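Local coordinates for protein alcohol oxidase (Myceliophthora thermophila, PDB 6F74) that binds FAD and, as a VAO-type flavoprotein oxidase, probably oxidises alcohol substrates with molecular oxygen as the electron acceptor, at residues I150-S156 against G170-H176; K56-T60 against Y127-S133; P95-N99 against L122-P126. All blocks are in the same frame, centred on the assembly; numbering follows the deposited sequence.

Contact 1 (I150-S156 against G170-H176). With FAD (flavin-adenine dinucleotide), chain I.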
loop_
_atom_site.group_PDB
_atom_site.type_symbol
_atom_site.label_atom_id
_atom_site.label_comp_id
_atom_site.label_asym_id
_atom_site.label_seq_id
_atom_site.Cartn_x
_atom_site.Cartn_y
_atom_site.Cartn_z
ATOM N N ILE A 150 -9.586 25.141 -5.344
ATOM C CA ILE A 150 -8.307 24.524 -5.656
ATOM C C ILE A 150 -8.394 23.080 -5.152
ATOM O O ILE A 150 -8.882 22.830 -4.018
ATOM C CB ILE A 150 -7.141 25.258 -4.947
ATOM C CG1 ILE A 150 -7.010 26.680 -5.470
ATOM C CG2 ILE A 150 -5.823 24.516 -5.117
ATOM C CD1 ILE A 150 -5.790 27.438 -4.949
ATOM N N ARG A 151 -7.866 22.156 -5.956
ATOM C CA ARG A 151 -7.893 20.735 -5.646
ATOM C C ARG A 151 -7.083 20.434 -4.386
ATOM O O ARG A 151 -5.900 20.812 -4.292
ATOM C CB ARG A 151 -7.354 19.892 -6.819
ATOM C CG ARG A 151 -7.249 18.408 -6.515
ATOM C CD ARG A 151 -6.699 17.583 -7.632
ATOM N NE ARG A 151 -6.604 16.175 -7.249
ATOM C CZ ARG A 151 -6.222 15.184 -8.066
ATOM N NH1 ARG A 151 -5.899 15.441 -9.338
ATOM N NH2 ARG A 151 -6.153 13.909 -7.614
ATOM N N LEU A 152 -7.726 19.782 -3.417
ATOM C CA LEU A 152 -7.051 19.426 -2.172
ATOM C C LEU A 152 -6.512 18.015 -2.287
ATOM O O LEU A 152 -7.267 17.085 -2.543
ATOM C CB LEU A 152 -7.979 19.537 -0.956
ATOM C CG LEU A 152 -7.333 19.253 0.408
ATOM C CD1 LEU A 152 -6.345 20.348 0.769
ATOM C CD2 LEU A 152 -8.388 19.150 1.484
ATOM N N VAL A 153 -5.208 17.872 -2.068
ATOM C CA VAL A 153 -4.538 16.595 -2.081
ATOM C C VAL A 153 -4.051 16.278 -0.663
ATOM O O VAL A 153 -3.400 17.084 -0.027
ATOM C CB VAL A 153 -3.376 16.589 -3.115
ATOM C CG1 VAL A 153 -2.714 15.227 -3.162
ATOM C CG2 VAL A 153 -3.898 16.960 -4.517
ATOM N N THR A 154 -4.363 15.085 -0.181
ATOM C CA THR A 154 -4.007 14.676 1.178
ATOM C C THR A 154 -2.844 13.692 1.118
ATOM O O THR A 154 -2.890 12.729 0.373
ATOM C CB THR A 154 -5.229 14.067 1.908
ATOM O OG1 THR A 154 -6.280 15.051 1.977
ATOM C CG2 THR A 154 -4.870 13.581 3.349
ATOM N N SER A 155 -1.796 13.963 1.895
ATOM C CA SER A 155 -0.666 13.041 2.012
ATOM C C SER A 155 -0.246 12.920 3.465
ATOM O O SER A 155 0.010 13.926 4.113
ATOM C CB SER A 155 0.477 13.528 1.153
ATOM O OG SER A 155 1.577 12.651 1.165
ATOM N N SER A 156 -0.222 11.691 3.981
ATOM C CA SER A 156 0.455 11.420 5.267
ATOM C C SER A 156 1.937 11.152 5.075
ATOM O O SER A 156 2.735 11.643 5.867
ATOM C CB SER A 156 -0.181 10.253 5.997
ATOM O OG SER A 156 -1.488 10.623 6.446
ATOM N N GLY A 170 -2.453 21.074 -7.546
ATOM C CA GLY A 170 -3.123 20.848 -6.285
ATOM C C GLY A 170 -2.539 21.626 -5.139
ATOM O O GLY A 170 -1.416 22.118 -5.215
ATOM N N LEU A 171 -3.314 21.724 -4.068
ATOM C CA LEU A 171 -2.836 22.198 -2.770
ATOM C C LEU A 171 -2.761 20.974 -1.882
ATOM O O LEU A 171 -3.790 20.346 -1.598
ATOM C CB LEU A 171 -3.787 23.242 -2.196
ATOM C CG LEU A 171 -3.549 23.727 -0.764
ATOM C CD1 LEU A 171 -2.116 24.249 -0.547
ATOM C CD2 LEU A 171 -4.541 24.818 -0.434
ATOM N N GLU A 172 -1.552 20.607 -1.457
ATOM C CA GLU A 172 -1.380 19.428 -0.623
ATOM C C GLU A 172 -1.581 19.726 0.875
ATOM O O GLU A 172 -0.936 20.593 1.437
ATOM C CB GLU A 172 -0.014 18.802 -0.853
ATOM C CG GLU A 172 0.188 17.480 -0.129
ATOM C CD GLU A 172 1.567 16.917 -0.315
ATOM O OE1 GLU A 172 2.469 17.397 0.367
ATOM O OE2 GLU A 172 1.740 15.962 -1.111
ATOM N N LEU A 173 -2.490 18.994 1.503
ATOM C CA LEU A 173 -2.539 18.896 2.944
ATOM C C LEU A 173 -1.556 17.829 3.352
ATOM O O LEU A 173 -1.863 16.621 3.268
ATOM C CB LEU A 173 -3.953 18.538 3.399
ATOM C CG LEU A 173 -4.116 18.328 4.911
ATOM C CD1 LEU A 173 -3.843 19.606 5.689
ATOM C CD2 LEU A 173 -5.513 17.814 5.154
ATOM N N TRP A 174 -0.371 18.259 3.774
ATOM C CA TRP A 174 0.696 17.337 4.226
ATOM C C TRP A 174 0.608 17.117 5.744
ATOM O O TRP A 174 0.802 18.039 6.535
ATOM C CB TRP A 174 2.045 17.930 3.845
ATOM C CG TRP A 174 3.225 17.019 3.974
ATOM C CD1 TRP A 174 3.253 15.647 3.813
ATOM C CD2 TRP A 174 4.560 17.411 4.263
ATOM N NE1 TRP A 174 4.535 15.179 4.000
ATOM C CE2 TRP A 174 5.357 16.240 4.271
ATOM C CE3 TRP A 174 5.171 18.640 4.498
ATOM C CZ2 TRP A 174 6.737 16.270 4.505
ATOM C CZ3 TRP A 174 6.548 18.674 4.742
ATOM C CH2 TRP A 174 7.310 17.486 4.745
ATOM N N LEU A 175 0.306 15.881 6.143
ATOM C CA LEU A 175 0.030 15.548 7.541
ATOM C C LEU A 175 1.213 14.973 8.296
ATOM O O LEU A 175 1.078 14.594 9.454
ATOM C CB LEU A 175 -1.165 14.606 7.593
ATOM C CG LEU A 175 -2.456 15.243 7.043
ATOM C CD1 LEU A 175 -3.533 14.171 6.938
ATOM C CD2 LEU A 175 -2.937 16.408 7.905
ATOM N N HIS A 176 2.386 14.954 7.677
ATOM C CA HIS A 176 3.556 14.236 8.223
ATOM C C HIS A 176 3.991 14.747 9.605
ATOM O O HIS A 176 4.476 13.984 10.414
ATOM C CB HIS A 176 4.685 14.284 7.204
ATOM C CG HIS A 176 5.906 13.523 7.597
ATOM N ND1 HIS A 176 7.123 14.129 7.785
ATOM C CD2 HIS A 176 6.106 12.201 7.790
ATOM C CE1 HIS A 176 8.018 13.215 8.108
ATOM N NE2 HIS A 176 7.437 12.036 8.079
HETATM P PA FAD I . -0.051 8.367 1.303
HETATM O O1A FAD I . 0.543 8.425 -0.102
HETATM O O2A FAD I . 0.353 9.459 2.242
HETATM O O5B FAD I . -1.621 8.332 1.142
HETATM C C5B FAD I . -2.224 7.237 0.510
HETATM C C4B FAD I . -3.675 7.575 0.217
HETATM O O4B FAD I . -4.316 7.750 1.470
HETATM C C3B FAD I . -3.923 8.853 -0.544
HETATM O O3B FAD I . -5.155 8.691 -1.257
HETATM C C2B FAD I . -4.162 9.889 0.526
HETATM O O2B FAD I . -5.068 10.939 0.168
HETATM C C1B FAD I . -4.816 9.072 1.607
HETATM N N9A FAD I . -4.566 9.503 2.987
HETATM C C8A FAD I . -3.405 9.427 3.653
HETATM N N7A FAD I . -3.545 9.875 4.915
HETATM C C5A FAD I . -4.818 10.230 5.055
HETATM C C6A FAD I . -5.606 10.772 6.162
HETATM N N6A FAD I . -4.965 10.986 7.334
HETATM N N1A FAD I . -6.919 11.032 5.931
HETATM C C2A FAD I . -7.488 10.790 4.721
HETATM N N3A FAD I . -6.819 10.268 3.661
HETATM C C4A FAD I . -5.499 9.976 3.789
HETATM N N1 FAD I . 1.038 -2.048 2.291
HETATM C C2 FAD I . 0.776 -3.204 2.943
HETATM O O2 FAD I . -0.417 -3.593 3.028
HETATM N N3 FAD I . 1.747 -3.934 3.526
HETATM C C4 FAD I . 3.044 -3.585 3.470
HETATM O O4 FAD I . 3.945 -4.273 3.995
HETATM C C4X FAD I . 3.420 -2.345 2.759
HETATM N N5 FAD I . 4.705 -1.949 2.662
HETATM C C5X FAD I . 5.017 -0.801 2.010
HETATM C C6 FAD I . 6.349 -0.396 1.937
HETATM C C7 FAD I . 6.718 0.776 1.301
HETATM C C7M FAD I . 8.202 1.050 1.293
HETATM C C8 FAD I . 5.668 1.641 0.690
HETATM C C8M FAD I . 5.981 2.969 0.014
HETATM C C9 FAD I . 4.341 1.229 0.740
HETATM C C9A FAD I . 3.953 0.042 1.385
HETATM N N10 FAD I . 2.603 -0.393 1.484
HETATM C C10 FAD I . 2.312 -1.586 2.159
HETATM C "C1'" FAD I . 1.480 0.316 0.826
HETATM C "C2'" FAD I . 0.626 1.252 1.615
HETATM O "O2'" FAD I . -0.341 0.462 2.303
HETATM C "C3'" FAD I . -0.114 2.192 0.657
HETATM O "O3'" FAD I . 0.790 2.824 -0.268
HETATM C "C4'" FAD I . -0.912 3.250 1.406
HETATM O "O4'" FAD I . -1.591 4.090 0.468
HETATM C "C5'" FAD I . -0.018 4.079 2.314
HETATM O "O5'" FAD I . -0.781 5.049 3.010
HETATM P P FAD I . 0.033 6.353 3.389
HETATM O O1P FAD I . 1.335 5.971 4.037
HETATM O O2P FAD I . -0.923 7.246 4.107
HETATM O O3P FAD I . 0.353 6.915 1.906
#

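Contact 2 (K56-T60 against Y127-S133). With NAG (2-acetamido-2-deoxy-beta-D-glucopyranose), chain J.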
loop_
_atom_site.group_PDB
_atom_site.type_symbol
_atom_site.label_atom_id
_atom_site.label_comp_id
_atom_site.label_asym_id
_atom_site.label_seq_id
_atom_site.Cartn_x
_atom_site.Cartn_y
_atom_site.Cartn_z
ATOM N N LYS A 56 4.904 27.495 7.149
ATOM C CA LYS A 56 4.047 26.305 6.955
ATOM C C LYS A 56 3.619 26.079 5.505
ATOM O O LYS A 56 3.439 24.946 5.100
ATOM C CB LYS A 56 2.837 26.357 7.881
ATOM C CG LYS A 56 3.216 26.168 9.344
ATOM C CD LYS A 56 2.013 26.407 10.235
ATOM C CE LYS A 56 2.361 26.420 11.726
ATOM N NZ LYS A 56 2.113 25.116 12.303
ATOM N N LEU A 57 3.458 27.142 4.726
ATOM C CA LEU A 57 3.101 27.009 3.312
ATOM C C LEU A 57 4.383 26.832 2.506
ATOM O O LEU A 57 5.231 27.691 2.503
ATOM C CB LEU A 57 2.341 28.239 2.804
ATOM C CG LEU A 57 1.918 28.237 1.320
ATOM C CD1 LEU A 57 0.887 27.172 1.018
ATOM C CD2 LEU A 57 1.477 29.631 0.873
ATOM N N ILE A 58 4.499 25.714 1.807
ATOM C CA ILE A 58 5.682 25.432 1.009
ATOM C C ILE A 58 5.284 25.441 -0.459
ATOM O O ILE A 58 4.342 24.759 -0.840
ATOM C CB ILE A 58 6.265 24.082 1.394
ATOM C CG1 ILE A 58 6.750 24.116 2.855
ATOM C CG2 ILE A 58 7.416 23.686 0.456
ATOM C CD1 ILE A 58 6.967 22.734 3.476
ATOM N N LYS A 59 5.989 26.230 -1.266
ATOM C CA LYS A 59 5.882 26.151 -2.713
ATOM C C LYS A 59 6.718 24.965 -3.102
ATOM O O LYS A 59 7.907 24.919 -2.800
ATOM C CB LYS A 59 6.392 27.396 -3.406
ATOM C CG LYS A 59 6.250 27.291 -4.926
ATOM C CD LYS A 59 6.760 28.530 -5.630
ATOM C CE LYS A 59 6.314 28.584 -7.082
ATOM N NZ LYS A 59 6.376 27.258 -7.750
ATOM N N THR A 60 6.102 23.974 -3.733
ATOM C CA THR A 60 6.793 22.737 -3.934
ATOM C C THR A 60 7.801 22.895 -5.053
ATOM O O THR A 60 7.685 23.813 -5.908
ATOM C CB THR A 60 5.832 21.570 -4.209
ATOM O OG1 THR A 60 5.146 21.744 -5.457
ATOM C CG2 THR A 60 4.842 21.421 -3.024
ATOM N N TYR A 127 1.372 21.574 -6.299
ATOM C CA TYR A 127 2.106 22.817 -6.537
ATOM C C TYR A 127 2.406 23.569 -5.230
ATOM O O TYR A 127 3.442 24.230 -5.097
ATOM C CB TYR A 127 1.289 23.643 -7.527
ATOM C CG TYR A 127 1.955 24.874 -8.112
ATOM C CD1 TYR A 127 2.777 24.794 -9.252
ATOM C CD2 TYR A 127 1.724 26.120 -7.560
ATOM C CE1 TYR A 127 3.343 25.912 -9.802
ATOM C CE2 TYR A 127 2.317 27.252 -8.089
ATOM C CZ TYR A 127 3.101 27.154 -9.217
ATOM O OH TYR A 127 3.648 28.319 -9.690
ATOM N N TYR A 128 1.510 23.479 -4.263
ATOM C CA TYR A 128 1.775 23.978 -2.907
ATOM C C TYR A 128 1.480 22.881 -1.918
ATOM O O TYR A 128 0.629 22.032 -2.181
ATOM C CB TYR A 128 0.884 25.185 -2.560
ATOM C CG TYR A 128 1.334 26.513 -3.118
ATOM C CD1 TYR A 128 2.366 27.230 -2.520
ATOM C CD2 TYR A 128 0.712 27.064 -4.216
ATOM C CE1 TYR A 128 2.755 28.482 -3.008
ATOM C CE2 TYR A 128 1.084 28.287 -4.722
ATOM C CZ TYR A 128 2.118 29.003 -4.126
ATOM O OH TYR A 128 2.491 30.219 -4.659
ATOM N N ALA A 129 2.173 22.899 -0.797
ATOM C CA ALA A 129 1.831 22.056 0.343
ATOM C C ALA A 129 1.771 22.882 1.606
ATOM O O ALA A 129 2.537 23.827 1.761
ATOM C CB ALA A 129 2.861 20.946 0.500
ATOM N N VAL A 130 0.858 22.539 2.509
ATOM C CA VAL A 130 0.847 23.092 3.871
ATOM C C VAL A 130 1.417 22.027 4.810
ATOM O O VAL A 130 0.872 20.926 4.911
ATOM C CB VAL A 130 -0.572 23.489 4.280
ATOM C CG1 VAL A 130 -0.630 23.889 5.747
ATOM C CG2 VAL A 130 -1.069 24.624 3.398
ATOM N N ASN A 131 2.532 22.349 5.458
ATOM C CA ASN A 131 3.125 21.496 6.471
ATOM C C ASN A 131 2.268 21.628 7.741
ATOM O O ASN A 131 2.565 22.437 8.620
ATOM C CB ASN A 131 4.598 21.899 6.716
ATOM C CG ASN A 131 5.243 21.130 7.841
ATOM O OD1 ASN A 131 4.726 20.111 8.264
ATOM N ND2 ASN A 131 6.382 21.629 8.331
ATOM N N ALA A 132 1.181 20.851 7.789
ATOM C CA ALA A 132 0.156 20.993 8.822
ATOM C C ALA A 132 0.541 20.208 10.054
ATOM O O ALA A 132 0.767 19.003 9.955
ATOM C CB ALA A 132 -1.186 20.499 8.299
ATOM N N SER A 133 0.644 20.883 11.190
ATOM C CA SER A 133 0.948 20.237 12.490
ATOM C C SER A 133 -0.105 20.449 13.588
ATOM O O SER A 133 0.047 19.920 14.666
ATOM C CB SER A 133 2.345 20.680 12.996
ATOM O OG SER A 133 2.419 22.092 13.082
HETATM C C1 NAG J . 7.182 21.122 9.410
HETATM C C2 NAG J . 8.661 21.425 9.266
HETATM C C3 NAG J . 9.401 20.781 10.431
HETATM C C4 NAG J . 8.961 21.398 11.751
HETATM C C5 NAG J . 7.466 21.171 11.873
HETATM C C6 NAG J . 6.953 21.931 13.102
HETATM C C7 NAG J . 9.447 21.549 6.939
HETATM C C8 NAG J . 9.988 20.737 5.798
HETATM N N2 NAG J . 9.188 20.849 8.041
HETATM O O3 NAG J . 10.811 20.893 10.244
HETATM O O4 NAG J . 9.693 20.804 12.863
HETATM O O5 NAG J . 6.742 21.615 10.696
HETATM O O6 NAG J . 5.527 21.829 13.153
HETATM O O7 NAG J . 9.252 22.749 6.845
#

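Contact 3 (P95-N99 against L122-P126). With FAD (flavin-adenine dinucleotide), chain I.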
loop_
_atom_site.group_PDB
_atom_site.type_symbol
_atom_site.label_atom_id
_atom_site.label_comp_id
_atom_site.label_asym_id
_atom_site.label_seq_id
_atom_site.Cartn_x
_atom_site.Cartn_y
_atom_site.Cartn_z
ATOM N N PRO A 95 7.704 17.305 1.028
ATOM C CA PRO A 95 6.249 17.308 0.838
ATOM C C PRO A 95 5.739 16.626 -0.413
ATOM O O PRO A 95 4.610 16.156 -0.409
ATOM C CB PRO A 95 5.903 18.796 0.792
ATOM C CG PRO A 95 7.174 19.534 0.639
ATOM C CD PRO A 95 8.208 18.680 1.266
ATOM N N ILE A 96 6.524 16.605 -1.487
ATOM C CA ILE A 96 6.163 15.865 -2.696
ATOM C C ILE A 96 7.176 14.741 -3.011
ATOM O O ILE A 96 7.343 14.325 -4.162
ATOM C CB ILE A 96 5.944 16.766 -3.908
ATOM C CG1 ILE A 96 7.186 17.592 -4.191
ATOM C CG2 ILE A 96 4.760 17.698 -3.642
ATOM C CD1 ILE A 96 7.202 18.202 -5.570
ATOM N N GLY A 97 7.819 14.250 -1.970
ATOM C CA GLY A 97 8.654 13.067 -2.095
ATOM C C GLY A 97 7.771 11.838 -2.162
ATOM O O GLY A 97 6.821 11.710 -1.362
ATOM N N ARG A 98 8.083 10.954 -3.107
ATOM C CA ARG A 98 7.286 9.786 -3.376
ATOM C C ARG A 98 8.129 8.514 -3.397
ATOM O O ARG A 98 9.093 8.404 -4.152
ATOM C CB ARG A 98 6.606 9.956 -4.730
ATOM C CG ARG A 98 5.587 11.101 -4.739
ATOM C CD ARG A 98 4.303 10.711 -4.070
ATOM N NE ARG A 98 3.367 11.823 -4.002
ATOM C CZ ARG A 98 3.385 12.808 -3.098
ATOM N NH1 ARG A 98 4.331 12.872 -2.169
ATOM N NH2 ARG A 98 2.485 13.796 -3.170
ATOM N N ASN A 99 7.782 7.556 -2.539
ATOM C CA ASN A 99 8.482 6.276 -2.529
ATOM C C ASN A 99 8.337 5.555 -3.889
ATOM O O ASN A 99 9.298 5.104 -4.463
ATOM C CB ASN A 99 7.932 5.394 -1.426
ATOM C CG ASN A 99 8.641 5.586 -0.121
ATOM O OD1 ASN A 99 9.231 4.652 0.376
ATOM N ND2 ASN A 99 8.584 6.787 0.443
ATOM N N LEU A 122 7.017 19.523 -12.651
ATOM C CA LEU A 122 6.287 19.050 -11.475
ATOM C C LEU A 122 5.389 17.869 -11.844
ATOM O O LEU A 122 5.313 16.853 -11.129
ATOM C CB LEU A 122 5.477 20.209 -10.874
ATOM C CG LEU A 122 4.957 20.060 -9.449
ATOM C CD1 LEU A 122 5.989 19.840 -8.374
ATOM C CD2 LEU A 122 4.252 21.342 -9.079
ATOM N N GLY A 123 4.731 18.010 -12.992
ATOM C CA GLY A 123 3.786 17.018 -13.465
ATOM C C GLY A 123 2.496 17.088 -12.681
ATOM O O GLY A 123 1.884 18.164 -12.529
ATOM N N SER A 124 2.087 15.931 -12.189
ATOM C CA SER A 124 0.880 15.771 -11.440
ATOM C C SER A 124 1.117 15.862 -9.927
ATOM O O SER A 124 0.229 15.542 -9.141
ATOM C CB SER A 124 0.250 14.435 -11.805
ATOM O OG SER A 124 1.145 13.355 -11.562
ATOM N N LEU A 125 2.295 16.291 -9.507
ATOM C CA LEU A 125 2.544 16.490 -8.093
ATOM C C LEU A 125 1.979 17.833 -7.693
ATOM O O LEU A 125 1.990 18.740 -8.506
ATOM C CB LEU A 125 4.044 16.423 -7.784
ATOM C CG LEU A 125 4.747 15.088 -8.033
ATOM C CD1 LEU A 125 6.219 15.195 -7.726
ATOM C CD2 LEU A 125 4.163 13.990 -7.185
ATOM N N PRO A 126 1.493 17.970 -6.440
ATOM C CA PRO A 126 0.973 19.236 -5.925
ATOM C C PRO A 126 1.943 20.401 -6.032
ATOM O O PRO A 126 3.153 20.240 -5.860
ATOM C CB PRO A 126 0.707 18.936 -4.434
ATOM C CG PRO A 126 0.473 17.487 -4.395
ATOM C CD PRO A 126 1.389 16.897 -5.430
HETATM P PA FAD I . -0.051 8.367 1.303
HETATM O O1A FAD I . 0.543 8.425 -0.102
HETATM O O2A FAD I . 0.353 9.459 2.242
HETATM O O5B FAD I . -1.621 8.332 1.142
HETATM C C5B FAD I . -2.224 7.237 0.510
HETATM C C4B FAD I . -3.675 7.575 0.217
HETATM O O4B FAD I . -4.316 7.750 1.470
HETATM C C3B FAD I . -3.923 8.853 -0.544
HETATM O O3B FAD I . -5.155 8.691 -1.257
HETATM C C2B FAD I . -4.162 9.889 0.526
HETATM O O2B FAD I . -5.068 10.939 0.168
HETATM C C1B FAD I . -4.816 9.072 1.607
HETATM N N9A FAD I . -4.566 9.503 2.987
HETATM C C8A FAD I . -3.405 9.427 3.653
HETATM N N7A FAD I . -3.545 9.875 4.915
HETATM C C5A FAD I . -4.818 10.230 5.055
HETATM C C6A FAD I . -5.606 10.772 6.162
HETATM N N6A FAD I . -4.965 10.986 7.334
HETATM N N1A FAD I . -6.919 11.032 5.931
HETATM C C2A FAD I . -7.488 10.790 4.721
HETATM N N3A FAD I . -6.819 10.268 3.661
HETATM C C4A FAD I . -5.499 9.976 3.789
HETATM N N1 FAD I . 1.038 -2.048 2.291
HETATM C C2 FAD I . 0.776 -3.204 2.943
HETATM O O2 FAD I . -0.417 -3.593 3.028
HETATM N N3 FAD I . 1.747 -3.934 3.526
HETATM C C4 FAD I . 3.044 -3.585 3.470
HETATM O O4 FAD I . 3.945 -4.273 3.995
HETATM C C4X FAD I . 3.420 -2.345 2.759
HETATM N N5 FAD I . 4.705 -1.949 2.662
HETATM C C5X FAD I . 5.017 -0.801 2.010
HETATM C C6 FAD I . 6.349 -0.396 1.937
HETATM C C7 FAD I . 6.718 0.776 1.301
HETATM C C7M FAD I . 8.202 1.050 1.293
HETATM C C8 FAD I . 5.668 1.641 0.690
HETATM C C8M FAD I . 5.981 2.969 0.014
HETATM C C9 FAD I . 4.341 1.229 0.740
HETATM C C9A FAD I . 3.953 0.042 1.385
HETATM N N10 FAD I . 2.603 -0.393 1.484
HETATM C C10 FAD I . 2.312 -1.586 2.159
HETATM C "C1'" FAD I . 1.480 0.316 0.826
HETATM C "C2'" FAD I . 0.626 1.252 1.615
HETATM O "O2'" FAD I . -0.341 0.462 2.303
HETATM C "C3'" FAD I . -0.114 2.192 0.657
HETATM O "O3'" FAD I . 0.790 2.824 -0.268
HETATM C "C4'" FAD I . -0.912 3.250 1.406
HETATM O "O4'" FAD I . -1.591 4.090 0.468
HETATM C "C5'" FAD I . -0.018 4.079 2.314
HETATM O "O5'" FAD I . -0.781 5.049 3.010
HETATM P P FAD I . 0.033 6.353 3.389
HETATM O O1P FAD I . 1.335 5.971 4.037
HETATM O O2P FAD I . -0.923 7.246 4.107
HETATM O O3P FAD I . 0.353 6.915 1.906
#

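Contact 1 (I150-S156 against G170-H176)
Leu-152 and Leu-173 meet obliquely on one face of a parallel strand pair, CD1 of Leu-152 lying 4.0 Å from CB of Leu-173. The pair belongs to the FAD-binding domain of the PCMH type found in VAO-type flavoproteins. Just before the first strand, the CG2 branch of Ile-150 packs on Leu-171, 3.8 Å from its CB. The leucines of the second strand also reach helix 135-147, the helix of a beta-alpha-beta crossover from strand 128-131 to strand 152-155; strand 171-174 fills the gap between those two.

The opposite face has a different chemistry. Glu-172 runs out fully extended, with CG anti to the backbone N (chi1 -174°), and this carries OE2 along the strands to within 3.6 Å of Ser-155 CB. The charge itself is met by Arg-98, in a salt bridge from outside the pair. Beyond it, Trp-174 turns its ring edge to Ser-155, CD1 standing 3.7 Å from the carbonyl O.

Five backbone hydrogen bonds zip the strands together, from Leu-171 N on Arg-151 O to Leu-175 N on Ser-155 O. At their C-terminal ends the side chains turn to the cofactor. CG2 of Thr-154 touches both Leu-175 CD1 (3.9 Å) and the adenine atom C4A of FAD (3.7 Å). Ser-156 OG donates to FAD N7A at 2.7 Å, and the ribose hydroxyl O2B donates to Thr-154 O at 2.8 Å, while Ser-156 N gives a weak bond to the phosphate oxygen O2A.

The chemistry thus divides by position: carbon-rich packing secures the sheet on its helix, and backbone and hydroxyl groups at the strand ends bind the ribose, phosphate and adenine parts of FAD.

Contact 2 (K56-T60 against Y127-S133)
Lys-59 and Tyr-128 face each other as a non-hydrogen-bonded pair of an antiparallel ladder, in which strand 57-59 forms the edge of a small mixed sheet beside strand 128-131. The lysine side chain can be followed outward. CB lies 3.8 Å from Tyr-128 CE1, and CG stays near that same atom while also approaching the carbonyl of Tyr-127. CE lies 3.7 Å from Tyr-127 OH, and a bend at chi4 (-40°) then sets NZ 4.1 Å from the centroid of the Tyr-127 ring, 33° off its normal, in an off-centre cation-pi contact. A serine in place of Tyr-127 would probably leave this ammonium group without its aromatic partner and the lysine tip free to swing.

On the same face Leu-57 CD1 packs on Tyr-128, whose ring also stacks with Trp-45 of helix 42-52. The ladder is drawn together by the mutual backbone bonds of Ile-58 and Ala-129, and Thr-60 closes it: its N bonds to Tyr-127 O, its OG1 to Pro-126 O. At the other end Lys-56 NZ forms a salt bridge with Asp-137. There the strand carries its N-linked sugar, with Asn-131 ND2 joined covalently to NAG C1 at 1.4 Å.

Contact 3 (P95-N99 against L122-P126)
Ile-96 holds CG1 in the crowded position between its backbone N and carbonyl carbon (chi1 58°), and its CD1 thereby extends to the leucines of the facing loop. CD1 meets Leu-122 CD1 at 3.5 Å, a tight carbon contact in which the side chains cross at about a right angle, and Leu-125 CD1 at 3.8 Å. The shorter branch, CG2, goes to the proline instead, 3.9 Å from Pro-126 CD, with the two side chains sliding past each other.

Arg-98 reaches the same loop by folding. A bend at chi2 (-77°) carries the guanidinium back alongside Leu-125 and Pro-126: NE comes 3.9 Å from Leu-125 CD2, and NH2 4.0 Å from Pro-126 CD. The third nitrogen, NH1, returns to the arginine's own segment and donates to Gly-97 O at 2.9 Å, the oxygen lying near the guanidinium plane although the donor stands 64° out of the carbonyl plane. Outside the pair, NE forms a salt bridge with Asp-166, and NH2 is shared between the carboxylate of Glu-172 and a weak bond to Ser-165 O.

Neither segment has regular secondary structure. Residues Leu-122 to Leu-125 make a type II' beta turn, with Gly-123 at its positive-phi corner, and the loop then runs into strand 128-131. Directly after Arg-98, Asn-99 belongs to the FAD pocket, its CB 3.4 Å from the flavin methyl carbon C8M.

No hydrogen bond joins the two segments; they are held by carbon packing, in which Leu-125 and Pro-126 also lie against the guanidinium of Arg-98. With all three guanidinium nitrogens engaged and two acids beside it, the buried arginine's positive charge is probably well compensated and its orientation fixed next to the cofactor-binding residue Ser-165.

The three contacts lie on the same side of the chain's centre, with contacts 1 and 2 about 8 Å apart between centres, 1 and 3 about 11 Å, and 2 and 3 about 12 Å. Contacts 1 and 2 are the two outer pairings of one four-stranded mixed sheet, ordered 57-59, 128-131, 171-174, 152-155, whose middle strands bond to each other. Along the chain, contact 3 is nested within the loop that contact 2 closes, and contact 1 follows both. Contacts 1 and 3 touch FAD, at its adenosine-phosphate and dimethyl-flavin parts respectively, whereas contact 2 carries a glycan. The sheet thus runs from strand 57-59, beside the glycosylated strand, to strand 152-155, which ends at FAD.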